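Local coordinates for protein 3-dehydroshikimate dehydratase (Bacillus anthracis, PDB 3DX5) that catalyses the dehydration of 3-dehydroshikimate to 3,4-dihydroxybenzoate, a manganese-dependent step in the biosynthesis of the siderophore petrobactin, at residues H38-Y43 / A90-W95; T65-Y70 / N94-N99; T143-L148 / F173-E178; Y197-I202 / A250-F255. All coordinates share one frame; numbering follows the deposited sequence.

Contact 1. Residues H38-Y43 / A90-W95; sequences HAQNLY and AILANW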
# COMPACT_ATOMS: atom_id res chain seq x y z
N HIS A 38 -5.17 -7.13 -5.86
CA HIS A 38 -5.24 -8.47 -5.29
C HIS A 38 -5.82 -9.49 -6.28
O HIS A 38 -5.25 -10.58 -6.44
CB HIS A 38 -6.09 -8.47 -4.01
CG HIS A 38 -5.42 -7.80 -2.84
ND1 HIS A 38 -6.09 -7.46 -1.69
CD2 HIS A 38 -4.13 -7.41 -2.66
CE1 HIS A 38 -5.23 -6.95 -0.81
NE2 HIS A 38 -4.04 -6.89 -1.39
N ALA A 39 -6.94 -9.14 -6.93
CA ALA A 39 -7.54 -9.96 -7.99
C ALA A 39 -6.51 -10.31 -9.09
O ALA A 39 -6.33 -11.47 -9.48
CB ALA A 39 -8.77 -9.21 -8.61
N GLN A 40 -5.83 -9.28 -9.60
CA GLN A 40 -4.88 -9.43 -10.69
C GLN A 40 -3.72 -10.32 -10.28
O GLN A 40 -3.29 -11.20 -11.04
CB GLN A 40 -4.36 -8.04 -11.11
CG GLN A 40 -3.21 -8.10 -12.17
CD GLN A 40 -3.69 -8.64 -13.55
OE1 GLN A 40 -4.89 -8.69 -13.84
NE2 GLN A 40 -2.74 -9.04 -14.37
N ASN A 41 -3.18 -10.08 -9.10
CA ASN A 41 -2.06 -10.91 -8.69
C ASN A 41 -2.43 -12.35 -8.37
O ASN A 41 -1.61 -13.24 -8.56
CB ASN A 41 -1.26 -10.25 -7.56
CG ASN A 41 -0.45 -9.06 -8.06
OD1 ASN A 41 -0.60 -7.92 -7.60
ND2 ASN A 41 0.40 -9.32 -9.02
N LEU A 42 -3.65 -12.58 -7.88
CA LEU A 42 -4.10 -13.98 -7.69
C LEU A 42 -4.18 -14.68 -9.04
O LEU A 42 -3.70 -15.82 -9.18
CB LEU A 42 -5.46 -14.03 -6.98
CG LEU A 42 -5.46 -13.59 -5.51
CD1 LEU A 42 -6.91 -13.44 -5.01
CD2 LEU A 42 -4.68 -14.59 -4.63
N TYR A 43 -4.74 -14.00 -10.03
CA TYR A 43 -4.82 -14.55 -11.37
C TYR A 43 -3.44 -14.88 -11.96
O TYR A 43 -3.26 -15.96 -12.56
CB TYR A 43 -5.56 -13.55 -12.27
CG TYR A 43 -5.66 -13.88 -13.76
CD1 TYR A 43 -6.75 -14.57 -14.27
CD2 TYR A 43 -4.68 -13.43 -14.66
CE1 TYR A 43 -6.87 -14.81 -15.64
CE2 TYR A 43 -4.79 -13.68 -16.04
CZ TYR A 43 -5.88 -14.38 -16.51
OH TYR A 43 -5.98 -14.64 -17.87
N ALA A 90 -12.56 -7.26 -16.88
CA ALA A 90 -13.68 -8.07 -17.30
C ALA A 90 -13.30 -9.55 -17.24
O ALA A 90 -14.11 -10.40 -16.85
CB ALA A 90 -14.14 -7.66 -18.72
N ILE A 91 -12.06 -9.88 -17.60
CA ILE A 91 -11.55 -11.24 -17.44
C ILE A 91 -11.57 -11.69 -15.94
O ILE A 91 -12.09 -12.79 -15.58
CB ILE A 91 -10.13 -11.38 -18.05
CG1 ILE A 91 -10.25 -11.44 -19.57
CG2 ILE A 91 -9.43 -12.62 -17.49
CD1 ILE A 91 -8.93 -11.43 -20.34
N LEU A 92 -11.01 -10.83 -15.08
CA LEU A 92 -11.00 -11.08 -13.63
C LEU A 92 -12.43 -11.21 -13.07
O LEU A 92 -12.71 -12.13 -12.31
CB LEU A 92 -10.19 -10.00 -12.88
CG LEU A 92 -8.72 -9.83 -13.25
CD1 LEU A 92 -8.15 -8.65 -12.52
CD2 LEU A 92 -7.87 -11.10 -12.95
N ALA A 93 -13.32 -10.30 -13.45
CA ALA A 93 -14.71 -10.37 -12.94
C ALA A 93 -15.40 -11.67 -13.35
O ALA A 93 -16.15 -12.26 -12.59
CB ALA A 93 -15.53 -9.17 -13.41
N ASN A 94 -15.13 -12.11 -14.58
CA ASN A 94 -15.62 -13.39 -15.04
C ASN A 94 -15.10 -14.53 -14.16
O ASN A 94 -15.87 -15.38 -13.72
CB ASN A 94 -15.24 -13.62 -16.50
CG ASN A 94 -16.05 -14.74 -17.11
OD1 ASN A 94 -15.54 -15.83 -17.40
ND2 ASN A 94 -17.33 -14.50 -17.26
N TRP A 95 -13.79 -14.52 -13.87
CA TRP A 95 -13.21 -15.60 -13.11
C TRP A 95 -13.75 -15.60 -11.67
O TRP A 95 -14.11 -16.65 -11.11
CB TRP A 95 -11.68 -15.46 -13.12
CG TRP A 95 -10.95 -16.55 -12.41
CD1 TRP A 95 -11.20 -17.90 -12.46
CD2 TRP A 95 -9.79 -16.39 -11.57
NE1 TRP A 95 -10.26 -18.58 -11.71
CE2 TRP A 95 -9.38 -17.68 -11.17
CE3 TRP A 95 -9.04 -15.27 -11.16
CZ2 TRP A 95 -8.28 -17.89 -10.32
CZ3 TRP A 95 -7.93 -15.48 -10.31
CH2 TRP A 95 -7.56 -16.78 -9.91
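Tyr43 reaches from helix 36-45 into the side of helix 79-96, between Leu92 and Trp95, and shows how neighbouring helices in the outer layer of a TIM barrel pack. The axes of the two short segments cross at 77°, 10.2 Å apart, so side chains rather than backbones fill the interface. The tyrosine chi1 of 175° sets CG anti to the backbone N, which carries CG out beside Leu92 CD2. Its CB sits 3.4 Å from Leu92 CD2 and 3.6 Å from Trp95 CZ3. CG stays beside the same leucine methyl, while CD1 comes to 3.9 Å from Trp95 CE3. Here the tyrosine edge is turned toward the indole in an offset edge-to-face pair, planes at 74° and centroids 5.8 Å apart. Farther out, CE1 touches Ile91 CG2, and OH ends beside that same methyl. One turn earlier Ala39 CB packs on Leu92 CD1, the second methyl of the leucine. Tyr47 stacks on the indole, and Leu14 of the second subunit packs against Leu42, placing the contact near the dimer interface. Gln40 crosses Leu92 at about a right angle: its OE1, hydrogen-bonded to Gln88 NE2, lies 3.5 Å from Leu92 CD1.

Contact 2. Residues T65-Y70 / N94-N99; sequences TMISDY and NWFKTN. With DHB (3,4-dihydroxybenzoic acid), chain D.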
# COMPACT_ATOMS: atom_id res chain seq x y z
N THR A 65 -18.18 -9.72 -4.18
CA THR A 65 -19.26 -8.74 -4.39
C THR A 65 -18.96 -7.74 -5.52
O THR A 65 -19.89 -7.17 -6.14
CB THR A 65 -19.62 -7.93 -3.07
OG1 THR A 65 -18.59 -6.97 -2.78
CG2 THR A 65 -19.75 -8.85 -1.88
N MSE A 66 -17.67 -7.52 -5.76
CA MSE A 66 -17.21 -6.42 -6.59
C MSE A 66 -15.69 -6.49 -6.63
O MSE A 66 -15.06 -6.95 -5.67
CB MSE A 66 -17.64 -5.09 -5.96
CG MSE A 66 -17.21 -3.81 -6.74
SE MSE A 66 -18.33 -2.26 -6.18
CE MSE A 66 -17.69 -2.05 -4.35
N ILE A 67 -15.11 -6.03 -7.73
CA ILE A 67 -13.68 -5.76 -7.76
C ILE A 67 -13.50 -4.25 -7.74
O ILE A 67 -14.10 -3.53 -8.57
CB ILE A 67 -13.05 -6.36 -9.02
CG1 ILE A 67 -13.14 -7.91 -8.91
CG2 ILE A 67 -11.61 -5.88 -9.15
CD1 ILE A 67 -12.94 -8.63 -10.21
N SER A 68 -12.67 -3.76 -6.82
CA SER A 68 -12.54 -2.33 -6.62
C SER A 68 -11.19 -1.80 -7.09
O SER A 68 -10.13 -2.19 -6.59
CB SER A 68 -12.84 -1.98 -5.17
OG SER A 68 -14.10 -2.54 -4.82
N ASP A 69 -11.24 -0.93 -8.10
CA ASP A 69 -10.03 -0.52 -8.76
C ASP A 69 -10.08 0.98 -9.04
O ASP A 69 -10.76 1.71 -8.32
CB ASP A 69 -9.82 -1.37 -10.02
CG ASP A 69 -8.33 -1.59 -10.33
OD1 ASP A 69 -7.92 -2.76 -10.50
OD2 ASP A 69 -7.55 -0.59 -10.40
N TYR A 70 -9.34 1.42 -10.06
CA TYR A 70 -9.09 2.84 -10.32
C TYR A 70 -8.91 2.92 -11.81
O TYR A 70 -7.97 2.33 -12.34
CB TYR A 70 -7.78 3.32 -9.61
CG TYR A 70 -7.69 2.88 -8.14
CD1 TYR A 70 -8.17 3.71 -7.10
CD2 TYR A 70 -7.15 1.62 -7.78
CE1 TYR A 70 -8.12 3.29 -5.76
CE2 TYR A 70 -7.14 1.19 -6.46
CZ TYR A 70 -7.61 2.03 -5.45
OH TYR A 70 -7.57 1.61 -4.13
N ASN A 94 -15.13 -12.11 -14.58
CA ASN A 94 -15.62 -13.39 -15.04
C ASN A 94 -15.10 -14.53 -14.16
O ASN A 94 -15.87 -15.38 -13.72
CB ASN A 94 -15.24 -13.62 -16.50
CG ASN A 94 -16.05 -14.74 -17.11
OD1 ASN A 94 -15.54 -15.83 -17.40
ND2 ASN A 94 -17.33 -14.50 -17.26
N TRP A 95 -13.79 -14.52 -13.87
CA TRP A 95 -13.21 -15.60 -13.11
C TRP A 95 -13.75 -15.60 -11.67
O TRP A 95 -14.11 -16.65 -11.11
CB TRP A 95 -11.68 -15.46 -13.12
CG TRP A 95 -10.95 -16.55 -12.41
CD1 TRP A 95 -11.20 -17.90 -12.46
CD2 TRP A 95 -9.79 -16.39 -11.57
NE1 TRP A 95 -10.26 -18.58 -11.71
CE2 TRP A 95 -9.38 -17.68 -11.17
CE3 TRP A 95 -9.04 -15.27 -11.16
CZ2 TRP A 95 -8.28 -17.89 -10.32
CZ3 TRP A 95 -7.93 -15.48 -10.31
CH2 TRP A 95 -7.56 -16.78 -9.91
N PHE A 96 -13.81 -14.42 -11.07
CA PHE A 96 -14.30 -14.27 -9.71
C PHE A 96 -15.82 -14.30 -9.56
O PHE A 96 -16.34 -14.27 -8.44
CB PHE A 96 -13.73 -13.01 -9.07
CG PHE A 96 -12.27 -13.16 -8.66
CD1 PHE A 96 -11.92 -13.96 -7.55
CD2 PHE A 96 -11.27 -12.56 -9.39
CE1 PHE A 96 -10.58 -14.11 -7.16
CE2 PHE A 96 -9.92 -12.70 -9.03
CZ PHE A 96 -9.57 -13.48 -7.91
N LYS A 97 -16.52 -14.34 -10.70
CA LYS A 97 -17.99 -14.33 -10.76
C LYS A 97 -18.66 -13.09 -10.12
O LYS A 97 -19.57 -13.19 -9.32
CB LYS A 97 -18.58 -15.64 -10.24
CG LYS A 97 -17.99 -16.88 -11.00
CD LYS A 97 -18.77 -18.13 -10.68
CE LYS A 97 -18.19 -19.39 -11.40
NZ LYS A 97 -18.93 -20.62 -10.98
N THR A 98 -18.20 -11.91 -10.50
CA THR A 98 -18.82 -10.69 -10.02
C THR A 98 -19.22 -9.89 -11.27
O THR A 98 -18.58 -10.01 -12.31
CB THR A 98 -17.89 -9.89 -9.03
OG1 THR A 98 -18.54 -8.69 -8.63
CG2 THR A 98 -16.56 -9.47 -9.67
N ASN A 99 -20.27 -9.09 -11.17
CA ASN A 99 -20.66 -8.23 -12.27
C ASN A 99 -20.44 -6.74 -11.95
O ASN A 99 -21.07 -5.88 -12.61
CB ASN A 99 -22.13 -8.49 -12.65
CG ASN A 99 -23.12 -8.05 -11.56
OD1 ASN A 99 -22.74 -7.79 -10.40
ND2 ASN A 99 -24.38 -7.92 -11.94
C1 DHB D . -10.17 4.28 -1.00
C2 DHB D . -11.51 4.29 -0.64
C3 DHB D . -11.99 5.20 0.32
O3 DHB D . -13.29 5.27 0.72
C4 DHB D . -11.04 6.15 0.89
O4 DHB D . -11.54 7.02 1.81
C5 DHB D . -9.71 6.16 0.50
C6 DHB D . -9.28 5.21 -0.45
C DHB D . -9.69 3.26 -2.02
O1 DHB D . -8.53 3.21 -2.43
O2 DHB D . -10.55 2.36 -2.49
O HOH W 1 -21.39 -9.46 -8.13
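Ile67 and Thr98 carry the apolar part of this contact, which joins strand 64-68 to the end of helix 79-96 within one beta-alpha-beta unit of the barrel. Ile67 CD1 lies 3.8 Å from Thr98 CG2, with Ile67 CG1 equally near that methyl; Ile67 CD1 also approaches Phe96 CD2 at 4.3 Å. The helix stops in a Schellman motif, Lys97 taking a positive phi of 59°, and the turn brings Thr98 back against the strand.

Polar contacts gather about Thr98 OG1, held anti to its backbone N (chi1 178°). It stands 3.2 Å from Thr65 O; Lys100 N makes a weak hydrogen bond to the same Thr98 hydroxyl. A water accepts from Asn99 N at 3.3 Å and donates only weakly to Thr65 O, a thin bridge between the two backbones.

Ligand binding occupies the opposite end of 65-70. Tyr70 OH donates to O1 of the bound 3,4-dihydroxybenzoic acid at 2.5 Å, O1 lying at the edge of the phenol ring and in its plane. Trp35 NE1 bonds the same hydroxyl and Arg102 makes a cation-pi contact with the ring. Donation from Tyr70, together with Arg102 NH2, which also bonds the ligand, would probably favour a negatively charged carboxylate.

Contact 3. Residues T143-L148 / F173-E178; sequences THPNTL and FLHIWE. With DHB (3,4-dihydroxybenzoic acid), chain D.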
# COMPACT_ATOMS: atom_id res chain seq x y z
N THR A 143 -18.83 7.53 -4.17
CA THR A 143 -18.98 8.90 -3.71
C THR A 143 -17.74 9.26 -2.84
O THR A 143 -17.49 8.63 -1.79
CB THR A 143 -20.28 9.08 -2.91
OG1 THR A 143 -20.32 8.08 -1.91
CG2 THR A 143 -21.56 8.91 -3.83
N HIS A 144 -16.97 10.25 -3.29
CA HIS A 144 -15.66 10.59 -2.74
C HIS A 144 -15.33 12.08 -2.86
O HIS A 144 -15.61 12.68 -3.90
CB HIS A 144 -14.57 9.86 -3.52
CG HIS A 144 -13.81 8.92 -2.67
ND1 HIS A 144 -12.45 8.99 -2.51
CD2 HIS A 144 -14.24 7.92 -1.85
CE1 HIS A 144 -12.06 8.03 -1.70
NE2 HIS A 144 -13.13 7.37 -1.28
N PRO A 145 -14.71 12.66 -1.79
CA PRO A 145 -14.21 14.03 -1.89
C PRO A 145 -13.10 14.10 -2.97
O PRO A 145 -12.49 13.07 -3.33
CB PRO A 145 -13.64 14.32 -0.49
CG PRO A 145 -13.28 12.92 0.04
CD PRO A 145 -14.34 12.02 -0.51
N ASN A 146 -12.90 15.28 -3.53
CA ASN A 146 -11.85 15.45 -4.56
C ASN A 146 -12.09 14.62 -5.82
O ASN A 146 -11.15 14.18 -6.48
CB ASN A 146 -10.43 15.23 -3.94
CG ASN A 146 -10.21 16.14 -2.72
OD1 ASN A 146 -9.98 15.67 -1.59
ND2 ASN A 146 -10.39 17.42 -2.93
N THR A 147 -13.36 14.37 -6.13
CA THR A 147 -13.78 13.73 -7.38
C THR A 147 -15.05 14.43 -7.87
O THR A 147 -15.56 15.33 -7.18
CB THR A 147 -14.06 12.22 -7.23
OG1 THR A 147 -15.32 12.03 -6.59
CG2 THR A 147 -12.93 11.47 -6.46
N LEU A 148 -15.58 14.02 -9.02
CA LEU A 148 -16.85 14.58 -9.50
C LEU A 148 -18.05 14.19 -8.63
O LEU A 148 -19.11 14.86 -8.66
CB LEU A 148 -17.11 14.18 -10.96
CG LEU A 148 -16.21 14.91 -12.01
CD1 LEU A 148 -16.17 14.11 -13.31
CD2 LEU A 148 -16.69 16.36 -12.29
N PHE A 173 -21.13 6.27 2.79
CA PHE A 173 -21.85 7.19 3.67
C PHE A 173 -20.98 8.19 4.43
O PHE A 173 -21.39 9.35 4.58
CB PHE A 173 -22.72 6.39 4.66
CG PHE A 173 -23.93 5.79 4.02
CD1 PHE A 173 -25.03 6.59 3.69
CD2 PHE A 173 -23.95 4.43 3.71
CE1 PHE A 173 -26.16 6.02 3.10
CE2 PHE A 173 -25.07 3.86 3.12
CZ PHE A 173 -26.18 4.64 2.82
N LEU A 174 -19.83 7.76 4.92
CA LEU A 174 -18.88 8.69 5.52
C LEU A 174 -18.60 9.89 4.60
O LEU A 174 -18.68 11.04 5.01
CB LEU A 174 -17.56 7.96 5.87
CG LEU A 174 -16.46 8.75 6.64
CD1 LEU A 174 -15.73 9.73 5.68
CD2 LEU A 174 -17.05 9.45 7.85
N HIS A 175 -18.24 9.61 3.34
CA HIS A 175 -17.91 10.69 2.43
C HIS A 175 -19.09 11.54 2.07
O HIS A 175 -18.94 12.73 1.82
CB HIS A 175 -17.17 10.16 1.20
CG HIS A 175 -15.82 9.61 1.54
ND1 HIS A 175 -14.90 10.33 2.26
CD2 HIS A 175 -15.28 8.39 1.33
CE1 HIS A 175 -13.81 9.59 2.44
NE2 HIS A 175 -14.02 8.41 1.89
N ILE A 176 -20.26 10.93 2.03
CA ILE A 176 -21.48 11.66 1.77
C ILE A 176 -21.73 12.65 2.92
O ILE A 176 -21.98 13.83 2.69
CB ILE A 176 -22.64 10.63 1.55
CG1 ILE A 176 -22.81 10.40 0.06
CG2 ILE A 176 -23.94 11.07 2.20
CD1 ILE A 176 -23.18 11.67 -0.74
N TRP A 177 -21.61 12.16 4.15
CA TRP A 177 -21.75 12.99 5.35
C TRP A 177 -20.72 14.16 5.36
O TRP A 177 -21.06 15.30 5.66
CB TRP A 177 -21.57 12.11 6.58
CG TRP A 177 -21.65 12.89 7.83
CD1 TRP A 177 -22.79 13.25 8.51
CD2 TRP A 177 -20.56 13.43 8.57
NE1 TRP A 177 -22.47 13.99 9.62
CE2 TRP A 177 -21.10 14.11 9.69
CE3 TRP A 177 -19.16 13.39 8.41
CZ2 TRP A 177 -20.30 14.75 10.64
CZ3 TRP A 177 -18.37 14.04 9.36
CH2 TRP A 177 -18.94 14.71 10.45
N GLU A 178 -19.48 13.84 5.02
CA GLU A 178 -18.40 14.81 4.89
C GLU A 178 -18.79 15.93 3.95
O GLU A 178 -18.45 17.06 4.22
CB GLU A 178 -17.13 14.09 4.39
CG GLU A 178 -15.97 14.99 3.95
CD GLU A 178 -14.70 14.16 3.65
OE1 GLU A 178 -14.80 13.02 3.14
OE2 GLU A 178 -13.60 14.63 3.96
C1 DHB D . -10.17 4.28 -1.00
C2 DHB D . -11.51 4.29 -0.64
C3 DHB D . -11.99 5.20 0.32
O3 DHB D . -13.29 5.27 0.72
C4 DHB D . -11.04 6.15 0.89
O4 DHB D . -11.54 7.02 1.81
C5 DHB D . -9.71 6.16 0.50
C6 DHB D . -9.28 5.21 -0.45
C DHB D . -9.69 3.26 -2.02
O1 DHB D . -8.53 3.21 -2.43
O2 DHB D . -10.55 2.36 -2.49
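At the active site His144 and His175 stand side by side and point the same way, both reaching the hydroxyl end of bound 3,4-dihydroxybenzoic acid. Their CD2 atoms are 3.4 Å apart, and the rings, with planes at 61°, meet obliquely. His175 NE2 shares a hydrogen bond of 2.8 Å with ligand O4, either atom being a possible donor, and adds a weak bond to O3. His144 NE2 approaches ligand O3 and C3 alike, each at 2.9 Å; the residue is inferred to be the proton acceptor.

These residues sit where TIM barrels place their chemistry, at the C-terminal ends of the strands: 143-148 is the loop after strand 138-142, and helix 173-178 follows strand 167-172. Glu178 acts as a second-shell residue to His175. With CG anti to the backbone N (chi1 169°) and the chain extended as far as CD, its OE1 accepts the N-H of His175 ND1 at 2.8 Å in a nearly straight bond (166°) lying in the imidazole plane, which fixes the ring's rotation. Pro145 covers one face of the His175 ring, its CD 3.3 Å from His175 ND1, while its CG rests 3.5 Å from Glu178 OE1. Nearer the backbone, Thr143 O abuts His175 CB, and Thr143 OG1, hydrogen-bonded to Asp172 N, passes beside Ile176 CG1.

Contact 4. Residues Y197-I202 / A250-F255; sequences YHFKNI and ASLEWF. With MN (manganese (II) ion), chain B; DHB (3,4-dihydroxybenzoic acid), chain D.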
# COMPACT_ATOMS: atom_id res chain seq x y z
N TYR A 197 -22.66 -0.57 -0.93
CA TYR A 197 -22.31 0.48 0.06
C TYR A 197 -20.91 0.26 0.63
O TYR A 197 -20.41 -0.85 0.64
CB TYR A 197 -23.26 0.50 1.27
CG TYR A 197 -24.71 0.38 0.91
CD1 TYR A 197 -25.44 1.50 0.49
CD2 TYR A 197 -25.38 -0.87 0.97
CE1 TYR A 197 -26.78 1.40 0.14
CE2 TYR A 197 -26.72 -0.98 0.66
CZ TYR A 197 -27.41 0.17 0.23
OH TYR A 197 -28.75 0.08 -0.10
N HIS A 198 -20.33 1.34 1.15
CA HIS A 198 -19.16 1.32 2.04
C HIS A 198 -19.60 1.92 3.36
O HIS A 198 -20.20 3.00 3.37
CB HIS A 198 -18.01 2.17 1.46
CG HIS A 198 -17.17 1.43 0.47
ND1 HIS A 198 -16.04 1.98 -0.12
CD2 HIS A 198 -17.28 0.17 -0.03
CE1 HIS A 198 -15.49 1.09 -0.93
NE2 HIS A 198 -16.23 -0.02 -0.89
N PHE A 199 -19.28 1.24 4.46
CA PHE A 199 -19.58 1.71 5.79
C PHE A 199 -18.25 1.96 6.53
O PHE A 199 -17.50 1.01 6.77
CB PHE A 199 -20.32 0.62 6.60
CG PHE A 199 -21.80 0.44 6.28
CD1 PHE A 199 -22.42 1.11 5.22
CD2 PHE A 199 -22.56 -0.47 7.00
CE1 PHE A 199 -23.78 0.91 4.93
CE2 PHE A 199 -23.92 -0.68 6.74
CZ PHE A 199 -24.53 0.02 5.69
N LYS A 200 -17.97 3.20 6.91
CA LYS A 200 -16.85 3.44 7.83
C LYS A 200 -17.23 4.68 8.63
O LYS A 200 -18.17 5.39 8.27
CB LYS A 200 -15.48 3.57 7.09
CG LYS A 200 -15.40 4.71 6.01
CD LYS A 200 -13.96 4.78 5.45
CE LYS A 200 -13.79 5.92 4.41
NZ LYS A 200 -14.63 5.71 3.18
N ASN A 201 -16.50 4.97 9.71
CA ASN A 201 -16.88 6.10 10.57
C ASN A 201 -15.64 6.81 11.07
O ASN A 201 -14.53 6.28 10.98
CB ASN A 201 -17.75 5.62 11.76
CG ASN A 201 -18.79 6.67 12.16
OD1 ASN A 201 -18.67 7.85 11.80
ND2 ASN A 201 -19.82 6.24 12.90
N ILE A 202 -15.83 7.99 11.66
CA ILE A 202 -14.69 8.75 12.15
C ILE A 202 -15.13 9.33 13.49
O ILE A 202 -16.34 9.58 13.68
CB ILE A 202 -14.29 9.86 11.12
CG1 ILE A 202 -12.93 10.44 11.44
CG2 ILE A 202 -15.33 11.01 11.07
CD1 ILE A 202 -11.78 9.55 11.01
N ALA A 250 -23.06 -4.28 1.96
CA ALA A 250 -22.37 -3.17 2.59
C ALA A 250 -21.03 -3.68 3.04
O ALA A 250 -20.96 -4.60 3.85
CB ALA A 250 -23.19 -2.63 3.82
N SER A 251 -19.95 -3.08 2.53
CA SER A 251 -18.61 -3.45 2.99
C SER A 251 -18.22 -2.68 4.25
O SER A 251 -18.45 -1.47 4.32
CB SER A 251 -17.58 -3.12 1.90
OG SER A 251 -17.51 -4.18 0.98
N LEU A 252 -17.58 -3.36 5.21
CA LEU A 252 -17.01 -2.72 6.37
C LEU A 252 -15.62 -2.23 5.95
O LEU A 252 -14.64 -2.98 6.05
CB LEU A 252 -16.94 -3.68 7.59
CG LEU A 252 -18.28 -4.31 7.98
CD1 LEU A 252 -18.14 -5.15 9.25
CD2 LEU A 252 -19.41 -3.23 8.13
N GLU A 253 -15.55 -1.00 5.46
CA GLU A 253 -14.33 -0.49 4.87
C GLU A 253 -13.39 0.03 5.94
O GLU A 253 -13.27 1.25 6.14
CB GLU A 253 -14.65 0.66 3.91
CG GLU A 253 -13.51 0.98 2.94
CD GLU A 253 -13.86 2.13 2.00
OE1 GLU A 253 -14.64 3.01 2.42
OE2 GLU A 253 -13.36 2.14 0.84
N TRP A 254 -12.68 -0.89 6.59
CA TRP A 254 -11.76 -0.51 7.66
C TRP A 254 -10.36 -0.26 7.13
O TRP A 254 -9.75 -1.14 6.50
CB TRP A 254 -11.72 -1.63 8.72
CG TRP A 254 -10.84 -1.32 9.90
CD1 TRP A 254 -9.70 -1.97 10.26
CD2 TRP A 254 -11.05 -0.30 10.89
NE1 TRP A 254 -9.19 -1.43 11.41
CE2 TRP A 254 -10.00 -0.40 11.83
CE3 TRP A 254 -12.04 0.68 11.08
CZ2 TRP A 254 -9.88 0.46 12.94
CZ3 TRP A 254 -11.94 1.54 12.20
CH2 TRP A 254 -10.86 1.41 13.13
N PHE A 255 -9.82 0.92 7.40
CA PHE A 255 -8.48 1.27 6.95
C PHE A 255 -7.49 1.34 8.14
O PHE A 255 -6.33 1.66 7.95
CB PHE A 255 -8.52 2.63 6.26
CG PHE A 255 -9.19 2.61 4.92
CD1 PHE A 255 -8.86 1.63 3.98
CD2 PHE A 255 -10.10 3.60 4.57
CE1 PHE A 255 -9.40 1.62 2.73
CE2 PHE A 255 -10.68 3.60 3.30
CZ PHE A 255 -10.34 2.59 2.38
MN MN B . -14.85 3.89 0.25
C1 DHB D . -10.17 4.28 -1.00
C2 DHB D . -11.51 4.29 -0.64
C3 DHB D . -11.99 5.20 0.32
O3 DHB D . -13.29 5.27 0.72
C4 DHB D . -11.04 6.15 0.89
O4 DHB D . -11.54 7.02 1.81
C5 DHB D . -9.71 6.16 0.50
C6 DHB D . -9.28 5.21 -0.45
C DHB D . -9.69 3.26 -2.02
O1 DHB D . -8.53 3.21 -2.43
O2 DHB D . -10.55 2.36 -2.49
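Phe199 and Ala250 mark the tight end of a parallel strand pair, 197-199 beside 250-252, in the wall of the barrel. Ala250 CB lies over the phenyl face, 3.6 Å from the centroid of the Phe199 ring, a CH-pi contact displaced slightly toward CZ. Tyr197 CD2 also touches this methyl. The backbones are laced by Ser251 N to Tyr197 O and by Phe199 N to Ser251 O, the latter 2.8 Å long and nearly along the C=O axis. On this face helix 236-243 covers Phe199.

Past the paired strands the segments draw apart, CA to CA widening from 4.4 Å at Tyr197 and Ala250 to 5.5 Å at Lys200 and Glu253. Glu253, centring an inverse gamma turn, still gives its N-H to Phe199 O, but here the metal, the ligand and a salt bridge do most of the joining. His198 ND1 binds manganese at 2.3 Å, and its NE2 is held by Glu33. Both Glu253 oxygens chelate the ion; Glu142 and Asp172 complete the protein ligands, and ligand O3 binds manganese at 2.1 Å. Lys200, bent at chi4 (-64°), brings NZ to Glu253 OE1, above the carboxylate plane, and to ligand O3, each at 2.8 Å, with Asp172 OD1 as a further salt-bridge partner. Phe255 CE2 rests 3.5 Å from ligand C4. With manganese and the Lys200 ammonium both on O3, negative charge on that oxygen would probably be stabilised.

In the fold
Followed from the N terminus, the chain closes contact 1 first, when helix 79-96 returns beside helix 36-45. The loop of contact 2 opens at strand 64-68, inside that span, and ends just beyond it; the two therefore overlap and share Asn94 and Trp95. Contact 1 joins two outer helices, and contact 2 ties helix 79-96 to strand 64-68 within one beta-alpha-beta unit. Contact 3 then closes a separate loop between successive strand ends, and contact 4 follows in series, pairing strand 194-202 with strand 249-252, which in turn pairs with strand 2-6 to complete the barrel. Contacts 2, 3 and 4 converge on the bound dihydroxybenzoate, whereas contact 1 remains outside, about 13 Å from it to the Ala39 side chain.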